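Local coordinates for peptidoglycan-binding domain 1 (Burkholderia, PDB 5NM7), which is a modular phage endolysin that probably binds bacterial peptidoglycan through one domain and cleaves it with a lysozyme-like N-acetylmuramidase domain, at residues Leu75-Leu80 and Ala93-Asn98; Asp85-Asp90 and Arg216-Asp221; Phe181-Phe186 and Leu211-Arg216. One frame throughout, in Å; residues are numbered along the deposited sequence.

Contact 1: residues Leu75-Leu80 and Ala93-Asn98; sequences LTDADL and AVRAVN
Leu80 fits among Val94, Arg95 and Asn98, and its side chain makes most of the apolar contact between Leu75-Leu80 and Ala93-Asn98. Its CB lies 4.2 Å from Val94 CG1, the branch that also comes up to the backbone oxygen of Leu80. CG stands anti to the carbonyl carbon (chi1 -64°). From it the two methyls go to different partners. CD2 rests on the carboxamide of Asn98, 3.7 Å from its CG, and also reaches Val94 CG1 at 4.1 Å. CD1 turns to the polar ends of two neighbours, 3.8 Å from Asn98 ND2 and 4.0 Å from Arg95 NH1. The side chains of Leu80 and Asn98 cross at about a right angle. Leu75 meets the same carboxamide tip to tip, with CD2 3.5 Å from Asn98 OD1.

Arg95 runs extended from CG to NE and carries its guanidinium to Asp77, where NH1 donates to OD1 at 2.8 Å in a salt bridge with a perfectly straight N-H...O (180°). Asp77 OD1 lies in the guanidinium plane, yet NH1 stands above the carboxylate plane, 56° out of it. The same oxygen accepts from Ala53 N, so two donors hold it; this second bond links the start of helix 77-87 to the putative peptidoglycan-binding region. Thr76 and Asp79 start the helix with a capping box: Asp79 N donates to Thr76 OG1 at 3.2 Å, and Thr76 N donates back to Asp79 OD2.

Helix 207-219 is met by Leu75 and Leu80 through Leu211 and by Val97 through Phe214, while helix 250-265 packs against Arg95, Ala96 and Val97.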
loop_
_atom_site.group_PDB
_atom_site.type_symbol
_atom_site.label_atom_id
_atom_site.label_comp_id
_atom_site.label_asym_id
_atom_site.label_seq_id
_atom_site.Cartn_x
_atom_site.Cartn_y
_atom_site.Cartn_z
ATOM N N LEU A 75 9.467 0.341 -0.763
ATOM C CA LEU A 75 9.335 1.769 -0.652
ATOM C C LEU A 75 10.260 2.322 0.413
ATOM O O LEU A 75 10.484 1.692 1.446
ATOM C CB LEU A 75 7.870 2.110 -0.289
ATOM C CG LEU A 75 7.325 3.444 -0.724
ATOM C CD1 LEU A 75 7.260 3.514 -2.254
ATOM C CD2 LEU A 75 5.959 3.690 -0.108
ATOM N N THR A 76 10.794 3.510 0.158
ATOM C CA THR A 76 11.622 4.262 1.123
ATOM C C THR A 76 10.962 5.578 1.566
ATOM O O THR A 76 10.050 6.056 0.911
ATOM C CB THR A 76 12.986 4.579 0.502
ATOM O OG1 THR A 76 12.834 5.612 -0.491
ATOM C CG2 THR A 76 13.630 3.335 -0.161
ATOM N N ASP A 77 11.475 6.191 2.635
ATOM C CA ASP A 77 11.065 7.543 3.051
ATOM C C ASP A 77 11.148 8.537 1.912
ATOM O O ASP A 77 10.251 9.376 1.739
ATOM C CB ASP A 77 11.956 8.110 4.168
ATOM C CG ASP A 77 11.462 7.786 5.526
ATOM O OD1 ASP A 77 10.307 7.302 5.672
ATOM O OD2 ASP A 77 12.254 8.027 6.476
ATOM N N ALA A 78 12.232 8.438 1.137
ATOM C CA ALA A 78 12.466 9.363 0.040
ATOM C C ALA A 78 11.386 9.248 -1.022
ATOM O O ALA A 78 11.022 10.261 -1.636
ATOM C CB ALA A 78 13.832 9.163 -0.590
ATOM N N ASP A 79 10.883 8.041 -1.271
ATOM C CA ASP A 79 9.743 7.897 -2.172
ATOM C C ASP A 79 8.520 8.650 -1.665
ATOM O O ASP A 79 7.769 9.210 -2.474
ATOM C CB ASP A 79 9.362 6.435 -2.389
ATOM C CG ASP A 79 10.467 5.629 -3.026
ATOM O OD1 ASP A 79 11.095 6.134 -4.013
ATOM O OD2 ASP A 79 10.704 4.500 -2.537
ATOM N N LEU A 80 8.286 8.632 -0.350
ATOM C CA LEU A 80 7.127 9.361 0.210
ATOM C C LEU A 80 7.305 10.854 0.066
ATOM O O LEU A 80 6.331 11.572 -0.234
ATOM C CB LEU A 80 6.874 8.986 1.683
ATOM C CG LEU A 80 6.484 7.506 1.858
ATOM C CD1 LEU A 80 6.259 7.221 3.344
ATOM C CD2 LEU A 80 5.263 7.101 1.062
ATOM N N ALA A 93 0.735 14.104 5.684
ATOM C CA ALA A 93 -0.465 13.544 5.094
ATOM C C ALA A 93 -0.177 12.349 4.197
ATOM O O ALA A 93 -0.937 11.363 4.194
ATOM C CB ALA A 93 -1.270 14.610 4.324
ATOM N N VAL A 94 0.913 12.428 3.451
ATOM C CA VAL A 94 1.359 11.308 2.595
ATOM C C VAL A 94 1.790 10.118 3.433
ATOM O O VAL A 94 1.416 8.998 3.137
ATOM C CB VAL A 94 2.484 11.729 1.636
ATOM C CG1 VAL A 94 3.063 10.533 0.902
ATOM C CG2 VAL A 94 1.935 12.738 0.626
ATOM N N ARG A 95 2.529 10.382 4.497
ATOM C CA ARG A 95 2.872 9.329 5.435
ATOM C C ARG A 95 1.659 8.671 6.052
ATOM O O ARG A 95 1.593 7.439 6.150
ATOM C CB ARG A 95 3.748 9.873 6.552
ATOM C CG ARG A 95 5.121 10.311 6.109
ATOM C CD ARG A 95 5.932 10.572 7.380
ATOM N NE ARG A 95 7.301 10.987 7.125
ATOM C CZ ARG A 95 8.309 10.192 6.731
ATOM N NH1 ARG A 95 8.135 8.883 6.496
ATOM N NH2 ARG A 95 9.516 10.720 6.570
ATOM N N ALA A 96 0.648 9.469 6.437
ATOM C CA ALA A 96 -0.608 8.925 6.937
ATOM C C ALA A 96 -1.350 8.081 5.931
ATOM O O ALA A 96 -1.799 7.021 6.225
ATOM C CB ALA A 96 -1.508 10.049 7.433
ATOM N N VAL A 97 -1.457 8.549 4.686
ATOM C CA VAL A 97 -2.085 7.758 3.625
ATOM C C VAL A 97 -1.359 6.463 3.360
ATOM O O VAL A 97 -1.974 5.413 3.193
ATOM C CB VAL A 97 -2.188 8.546 2.320
ATOM C CG1 VAL A 97 -2.660 7.655 1.177
ATOM C CG2 VAL A 97 -3.214 9.631 2.516
ATOM N N ASN A 98 -0.050 6.545 3.291
ATOM C CA ASN A 98 0.757 5.349 3.091
ATOM C C ASN A 98 0.550 4.345 4.208
ATOM O O ASN A 98 0.348 3.160 3.960
ATOM C CB ASN A 98 2.214 5.707 2.982
ATOM C CG ASN A 98 3.052 4.523 2.581
ATOM O OD1 ASN A 98 2.826 3.913 1.534
ATOM N ND2 ASN A 98 4.005 4.173 3.420
#

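Contact 2: residues Asp85-Asp90 and Arg216-Asp221; sequences DRLQVD and RFVLAD
Leu87 and Leu219 provide the apolar heart of the contact between Asp85-Asp90 and Arg216-Asp221. A single methyl of Leu87, CD2, bears on the second segment, lying 4.0 Å from Leu219 CG and 4.0 Å from Val218 CG1. The Leu87 side chain crosses that of Val218 at about a right angle and meets Leu219 at a slant. Leu219 in turn covers the backbone of helix 77-87, with CD2 3.8 Å from Arg86 O. Leu225 of helix 222-229 touches both Leu87 and Val218.

The remaining cross-contacts belong to the arginines, and no hydrogen bond joins the two segments. The Arg86 chain is bent twice, with chi2 (-76°) placing CD and chi3 (-58°) placing NE, and its NH2 touches Leu219 CD1 at 3.8 Å. Arg216 CG approaches the edge of the same guanidinium, 4.0 Å from Arg86 NH2. Arg86 NH2 and Arg216 NE are like charges 4.6 Å apart; their repulsion is probably offset by Glu212, which forms salt bridges with both arginines. Arg216 is further engaged by Leu191 O and by a cation-pi interaction with Tyr193.

Within Asp85-Asp90, Gln88 folds back so that NE2 donates to Asp85 O at 2.8 Å, in the carbonyl plane and on a lone pair.

The contact thus joins the C-terminal end of helix 77-87 to residues 216-219 of helix 207-219. Helix 77-87 ends there in a Schellman motif, with Gln88 (phi 55°) as its C-prime residue: Val89 N bonds to the backbone oxygen of the residue preceding Asp85, and Gln88 N, weakly, to Asp85 O at 3.4 Å.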
loop_
_atom_site.group_PDB
_atom_site.type_symbol
_atom_site.label_atom_id
_atom_site.label_comp_id
_atom_site.label_asym_id
_atom_site.label_seq_id
_atom_site.Cartn_x
_atom_site.Cartn_y
_atom_site.Cartn_z
ATOM N N ASP A 85 5.803 15.895 -2.840
ATOM C CA ASP A 85 6.110 16.917 -3.850
ATOM C C ASP A 85 5.235 16.823 -5.082
ATOM O O ASP A 85 4.732 17.856 -5.570
ATOM C CB ASP A 85 7.571 16.857 -4.236
ATOM C CG ASP A 85 8.510 17.178 -3.060
ATOM O OD1 ASP A 85 8.063 17.771 -2.053
ATOM O OD2 ASP A 85 9.692 16.844 -3.160
ATOM N N ARG A 86 5.046 15.608 -5.604
ATOM C CA ARG A 86 4.182 15.408 -6.747
ATOM C C ARG A 86 2.752 15.868 -6.521
ATOM O O ARG A 86 2.098 16.384 -7.448
ATOM C CB ARG A 86 4.173 13.941 -7.202
ATOM C CG ARG A 86 5.443 13.483 -7.848
ATOM C CD ARG A 86 5.524 14.040 -9.267
ATOM N NE ARG A 86 4.378 13.635 -10.063
ATOM C CZ ARG A 86 4.219 12.413 -10.518
ATOM N NH1 ARG A 86 5.159 11.522 -10.274
ATOM N NH2 ARG A 86 3.159 12.091 -11.244
ATOM N N LEU A 87 2.239 15.593 -5.325
ATOM C CA LEU A 87 0.856 15.887 -4.976
ATOM C C LEU A 87 0.634 17.286 -4.432
ATOM O O LEU A 87 -0.515 17.726 -4.379
ATOM C CB LEU A 87 0.349 14.869 -3.936
ATOM C CG LEU A 87 0.259 13.422 -4.429
ATOM C CD1 LEU A 87 0.152 12.496 -3.248
ATOM C CD2 LEU A 87 -0.925 13.240 -5.324
ATOM N N GLN A 88 1.714 17.957 -4.018
ATOM C CA GLN A 88 1.641 19.210 -3.254
ATOM C C GLN A 88 0.781 19.009 -2.005
ATOM O O GLN A 88 -0.155 19.759 -1.712
ATOM C CB GLN A 88 1.146 20.384 -4.134
ATOM C CG GLN A 88 2.076 20.697 -5.289
ATOM C CD GLN A 88 3.367 21.332 -4.829
ATOM O OE1 GLN A 88 3.353 22.405 -4.202
ATOM N NE2 GLN A 88 4.484 20.613 -5.013
ATOM N N VAL A 89 1.092 17.926 -1.295
ATOM C CA VAL A 89 0.412 17.537 -0.069
ATOM C C VAL A 89 1.497 17.507 1.010
ATOM O O VAL A 89 2.652 17.178 0.751
ATOM C CB VAL A 89 -0.278 16.164 -0.271
ATOM C CG1 VAL A 89 -0.745 15.552 1.047
ATOM C CG2 VAL A 89 -1.458 16.267 -1.241
ATOM N N ASP A 90 1.112 17.893 2.222
ATOM C CA ASP A 90 1.979 17.896 3.371
ATOM C C ASP A 90 2.541 16.457 3.533
ATOM O O ASP A 90 1.823 15.475 3.360
ATOM C CB ASP A 90 1.177 18.397 4.602
ATOM C CG ASP A 90 0.919 19.952 4.589
ATOM O OD1 ASP A 90 1.580 20.725 3.852
ATOM O OD2 ASP A 90 0.048 20.404 5.356
ATOM N N ARG A 216 -0.538 9.235 -9.398
ATOM C CA ARG A 216 -1.259 9.594 -10.639
ATOM C C ARG A 216 -2.763 9.473 -10.491
ATOM O O ARG A 216 -3.502 10.307 -11.035
ATOM C CB ARG A 216 -0.757 8.786 -11.820
ATOM C CG ARG A 216 0.716 9.035 -12.151
ATOM C CD ARG A 216 1.117 8.086 -13.264
ATOM N NE ARG A 216 2.529 8.194 -13.623
ATOM C CZ ARG A 216 3.048 7.776 -14.790
ATOM N NH1 ARG A 216 2.275 7.257 -15.733
ATOM N NH2 ARG A 216 4.365 7.900 -15.007
ATOM N N PHE A 217 -3.220 8.436 -9.786
ATOM C CA PHE A 217 -4.625 8.171 -9.552
ATOM C C PHE A 217 -5.270 9.328 -8.822
ATOM O O PHE A 217 -6.341 9.810 -9.220
ATOM C CB PHE A 217 -4.795 6.896 -8.756
ATOM C CG PHE A 217 -6.208 6.548 -8.447
ATOM C CD1 PHE A 217 -6.706 6.762 -7.180
ATOM C CD2 PHE A 217 -7.036 5.948 -9.389
ATOM C CE1 PHE A 217 -8.003 6.406 -6.893
ATOM C CE2 PHE A 217 -8.342 5.597 -9.111
ATOM C CZ PHE A 217 -8.837 5.834 -7.834
ATOM N N VAL A 218 -4.578 9.800 -7.802
ATOM C CA VAL A 218 -5.076 10.927 -7.008
ATOM C C VAL A 218 -5.048 12.208 -7.840
ATOM O O VAL A 218 -6.022 12.977 -7.825
ATOM C CB VAL A 218 -4.331 11.083 -5.697
ATOM C CG1 VAL A 218 -4.837 12.286 -4.928
ATOM C CG2 VAL A 218 -4.544 9.833 -4.832
ATOM N N LEU A 219 -3.962 12.426 -8.566
ATOM C CA LEU A 219 -3.852 13.596 -9.441
ATOM C C LEU A 219 -4.963 13.655 -10.479
ATOM O O LEU A 219 -5.382 14.759 -10.877
ATOM C CB LEU A 219 -2.484 13.675 -10.103
ATOM C CG LEU A 219 -1.281 14.057 -9.243
ATOM C CD1 LEU A 219 0.026 13.903 -9.974
ATOM C CD2 LEU A 219 -1.406 15.465 -8.682
ATOM N N ALA A 220 -5.434 12.496 -10.927
ATOM C CA ALA A 220 -6.513 12.406 -11.912
ATOM C C ALA A 220 -7.906 12.705 -11.374
ATOM O O ALA A 220 -8.834 12.876 -12.170
ATOM C CB ALA A 220 -6.497 11.030 -12.566
ATOM N N ASP A 221 -8.054 12.778 -10.053
ATOM C CA ASP A 221 -9.318 13.114 -9.419
ATOM C C ASP A 221 -9.141 14.368 -8.576
ATOM O O ASP A 221 -8.692 14.330 -7.458
ATOM C CB ASP A 221 -9.792 11.930 -8.578
ATOM C CG ASP A 221 -11.197 12.140 -8.024
ATOM O OD1 ASP A 221 -11.583 13.302 -7.750
ATOM O OD2 ASP A 221 -11.891 11.147 -7.807
#

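Contact 3: residues Phe181-Phe186 and Leu211-Arg216; sequences FQIMGF and LEAFVR. With GLY (glycine), chain E.
A G1 beta bulge at Gln182 and Ile183 leads the chain into edge strand 183-184, and Phe181 and Ile183 pack on Leu211, Ala213 and Phe214 of helix 207-219. The two phenylalanine rings meet obliquely, centroids 4.6 Å apart and planes at 32°. Phe214 CB stands over the face of the Phe181 ring in a CH-pi contact, 4.1 Å from its centroid. Each ring overlaps part of the other's face, and the closest atoms are Phe181 CD1 and Phe214 CD1, 3.6 Å apart. Leu211 runs beside Phe181, pointing the same way, with CD1 3.7 Å from Phe181 CE2. Ile183 CG1 lies 4.1 Å from Ala213 CB and also approaches Phe214 N.

The other methyl of Leu211, CD2, touches the bound glycine, 3.5 Å from its OXT. The Glu212 chain bends at chi2 (61°), which places CD, and OE1 accepts from the glycine N at 2.8 Å. Its OE2 is taken by Arg216 NE at 2.7 Å, nearly straight and in the guanidinium plane, so both carboxylate oxygens are gripped.

Helix 207-219 thus packs against Phe181 and strand residue Ile183, its Leu211 and Val215 also meet helix 77-87, and Asn98 of helix 91-101 touches Phe181.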
loop_
_atom_site.group_PDB
_atom_site.type_symbol
_atom_site.label_atom_id
_atom_site.label_comp_id
_atom_site.label_asym_id
_atom_site.label_seq_id
_atom_site.Cartn_x
_atom_site.Cartn_y
_atom_site.Cartn_z
ATOM N N PHE A 181 -1.148 -0.105 -3.443
ATOM C CA PHE A 181 -2.381 0.708 -3.406
ATOM C C PHE A 181 -3.542 0.176 -4.220
ATOM O O PHE A 181 -4.570 0.818 -4.336
ATOM C CB PHE A 181 -2.033 2.155 -3.793
ATOM C CG PHE A 181 -1.136 2.791 -2.811
ATOM C CD1 PHE A 181 -1.645 3.414 -1.672
ATOM C CD2 PHE A 181 0.219 2.692 -2.938
ATOM C CE1 PHE A 181 -0.800 3.937 -0.729
ATOM C CE2 PHE A 181 1.057 3.257 -2.002
ATOM C CZ PHE A 181 0.547 3.852 -0.875
ATOM N N GLN A 182 -3.386 -1.024 -4.784
ATOM C CA GLN A 182 -4.461 -1.714 -5.457
ATOM C C GLN A 182 -5.172 -0.832 -6.490
ATOM O O GLN A 182 -6.402 -0.654 -6.447
ATOM C CB GLN A 182 -5.398 -2.354 -4.430
ATOM C CG GLN A 182 -4.734 -3.510 -3.704
ATOM C CD GLN A 182 -4.544 -4.713 -4.620
ATOM O OE1 GLN A 182 -5.512 -5.403 -4.919
ATOM N NE2 GLN A 182 -3.341 -4.928 -5.095
ATOM N N ILE A 183 -4.364 -0.258 -7.370
ATOM C CA ILE A 183 -4.889 0.588 -8.449
ATOM C C ILE A 183 -5.412 -0.322 -9.550
ATOM O O ILE A 183 -4.692 -1.233 -10.017
ATOM C CB ILE A 183 -3.839 1.567 -8.939
ATOM C CG1 ILE A 183 -3.307 2.443 -7.794
ATOM C CG2 ILE A 183 -4.393 2.413 -10.086
ATOM C CD1 ILE A 183 -4.343 3.275 -7.069
ATOM N N MET A 184 -6.666 -0.098 -9.968
ATOM C CA MET A 184 -7.229 -0.862 -11.060
ATOM C C MET A 184 -6.519 -0.599 -12.375
ATOM O O MET A 184 -6.261 0.540 -12.757
ATOM C CB MET A 184 -8.700 -0.591 -11.211
ATOM C CG MET A 184 -9.558 -1.092 -10.065
ATOM S SD MET A 184 -9.553 -2.879 -9.870
ATOM C CE MET A 184 -10.115 -3.489 -11.451
ATOM N N GLY A 185 -6.213 -1.670 -13.096
ATOM C CA GLY A 185 -5.529 -1.583 -14.346
ATOM C C GLY A 185 -6.264 -0.722 -15.399
ATOM O O GLY A 185 -5.602 -0.105 -16.221
ATOM N N PHE A 186 -7.590 -0.659 -15.328
ATOM C CA PHE A 186 -8.338 0.122 -16.318
ATOM C C PHE A 186 -8.063 1.628 -16.259
ATOM O O PHE A 186 -8.419 2.369 -17.215
ATOM C CB PHE A 186 -9.826 -0.166 -16.268
ATOM C CG PHE A 186 -10.543 0.304 -15.029
ATOM C CD1 PHE A 186 -10.804 1.658 -14.810
ATOM C CD2 PHE A 186 -11.010 -0.606 -14.103
ATOM C CE1 PHE A 186 -11.482 2.070 -13.667
ATOM C CE2 PHE A 186 -11.689 -0.210 -12.969
ATOM C CZ PHE A 186 -11.927 1.131 -12.748
ATOM N N LEU A 211 3.429 3.111 -5.854
ATOM C CA LEU A 211 3.082 4.426 -5.254
ATOM C C LEU A 211 2.876 5.486 -6.343
ATOM O O LEU A 211 1.988 6.317 -6.213
ATOM C CB LEU A 211 4.145 4.920 -4.308
ATOM C CG LEU A 211 3.991 6.317 -3.665
ATOM C CD1 LEU A 211 2.730 6.418 -2.829
ATOM C CD2 LEU A 211 5.210 6.626 -2.836
ATOM N N GLU A 212 3.691 5.454 -7.399
ATOM C CA GLU A 212 3.549 6.412 -8.517
ATOM C C GLU A 212 2.172 6.271 -9.140
ATOM O O GLU A 212 1.554 7.275 -9.479
ATOM C CB GLU A 212 4.669 6.231 -9.557
ATOM C CG GLU A 212 4.546 7.040 -10.859
ATOM C CD GLU A 212 4.539 8.534 -10.679
ATOM O OE1 GLU A 212 4.911 9.091 -9.612
ATOM O OE2 GLU A 212 4.109 9.236 -11.631
ATOM N N ALA A 213 1.672 5.028 -9.271
ATOM C CA ALA A 213 0.328 4.807 -9.749
ATOM C C ALA A 213 -0.700 5.453 -8.861
ATOM O O ALA A 213 -1.651 6.139 -9.358
ATOM C CB ALA A 213 0.013 3.350 -9.939
ATOM N N PHE A 214 -0.519 5.288 -7.565
ATOM C CA PHE A 214 -1.407 5.972 -6.600
ATOM C C PHE A 214 -1.357 7.482 -6.765
ATOM O O PHE A 214 -2.403 8.124 -6.809
ATOM C CB PHE A 214 -1.084 5.564 -5.157
ATOM C CG PHE A 214 -1.728 6.427 -4.099
ATOM C CD1 PHE A 214 -2.993 6.133 -3.633
ATOM C CD2 PHE A 214 -1.068 7.518 -3.579
ATOM C CE1 PHE A 214 -3.596 6.914 -2.687
ATOM C CE2 PHE A 214 -1.679 8.320 -2.625
ATOM C CZ PHE A 214 -2.934 8.000 -2.178
ATOM N N VAL A 215 -0.160 8.034 -6.859
ATOM C CA VAL A 215 0.002 9.490 -7.042
ATOM C C VAL A 215 -0.759 9.934 -8.289
ATOM O O VAL A 215 -1.542 10.904 -8.253
ATOM C CB VAL A 215 1.480 9.866 -7.133
ATOM C CG1 VAL A 215 1.681 11.275 -7.644
ATOM C CG2 VAL A 215 2.128 9.704 -5.764
ATOM N N ARG A 216 -0.538 9.235 -9.398
ATOM C CA ARG A 216 -1.259 9.594 -10.639
ATOM C C ARG A 216 -2.763 9.473 -10.491
ATOM O O ARG A 216 -3.502 10.307 -11.035
ATOM C CB ARG A 216 -0.757 8.786 -11.820
ATOM C CG ARG A 216 0.716 9.035 -12.151
ATOM C CD ARG A 216 1.117 8.086 -13.264
ATOM N NE ARG A 216 2.529 8.194 -13.623
ATOM C CZ ARG A 216 3.048 7.776 -14.790
ATOM N NH1 ARG A 216 2.275 7.257 -15.733
ATOM N NH2 ARG A 216 4.365 7.900 -15.007
HETATM N N GLY E . 5.980 9.649 -7.076
HETATM C CA GLY E . 5.964 8.481 -6.130
HETATM C C GLY E . 7.142 7.562 -6.339
HETATM O O GLY E . 7.960 7.894 -7.189
HETATM O OXT GLY E . 7.334 6.517 -5.676
#

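In the fold
Helix 207-219 connects all three contacts: it supplies a segment to contacts 2 and 3, which share Arg216, and its Leu211 CD2 touches Leu75 CD1 of contact 1 at 3.8 Å. Contacts 1 and 2 both use helix 77-87, their centres 12 Å apart, and meet where Val94 CG2 lies 3.9 Å from Val89 CG1. Contact 3 reaches contact 1 through Phe214 CZ, 3.4 Å from Val97 CG1. A glycine sits where the three converge, in a pocket lined by Asp79 of contact 1, Arg86 of contact 2, and Leu211 and Glu212 of contact 3. Contacts 2 and 3, with centres 11 Å apart, also meet where Arg86 CB lies 3.7 Å from Val215 CG1.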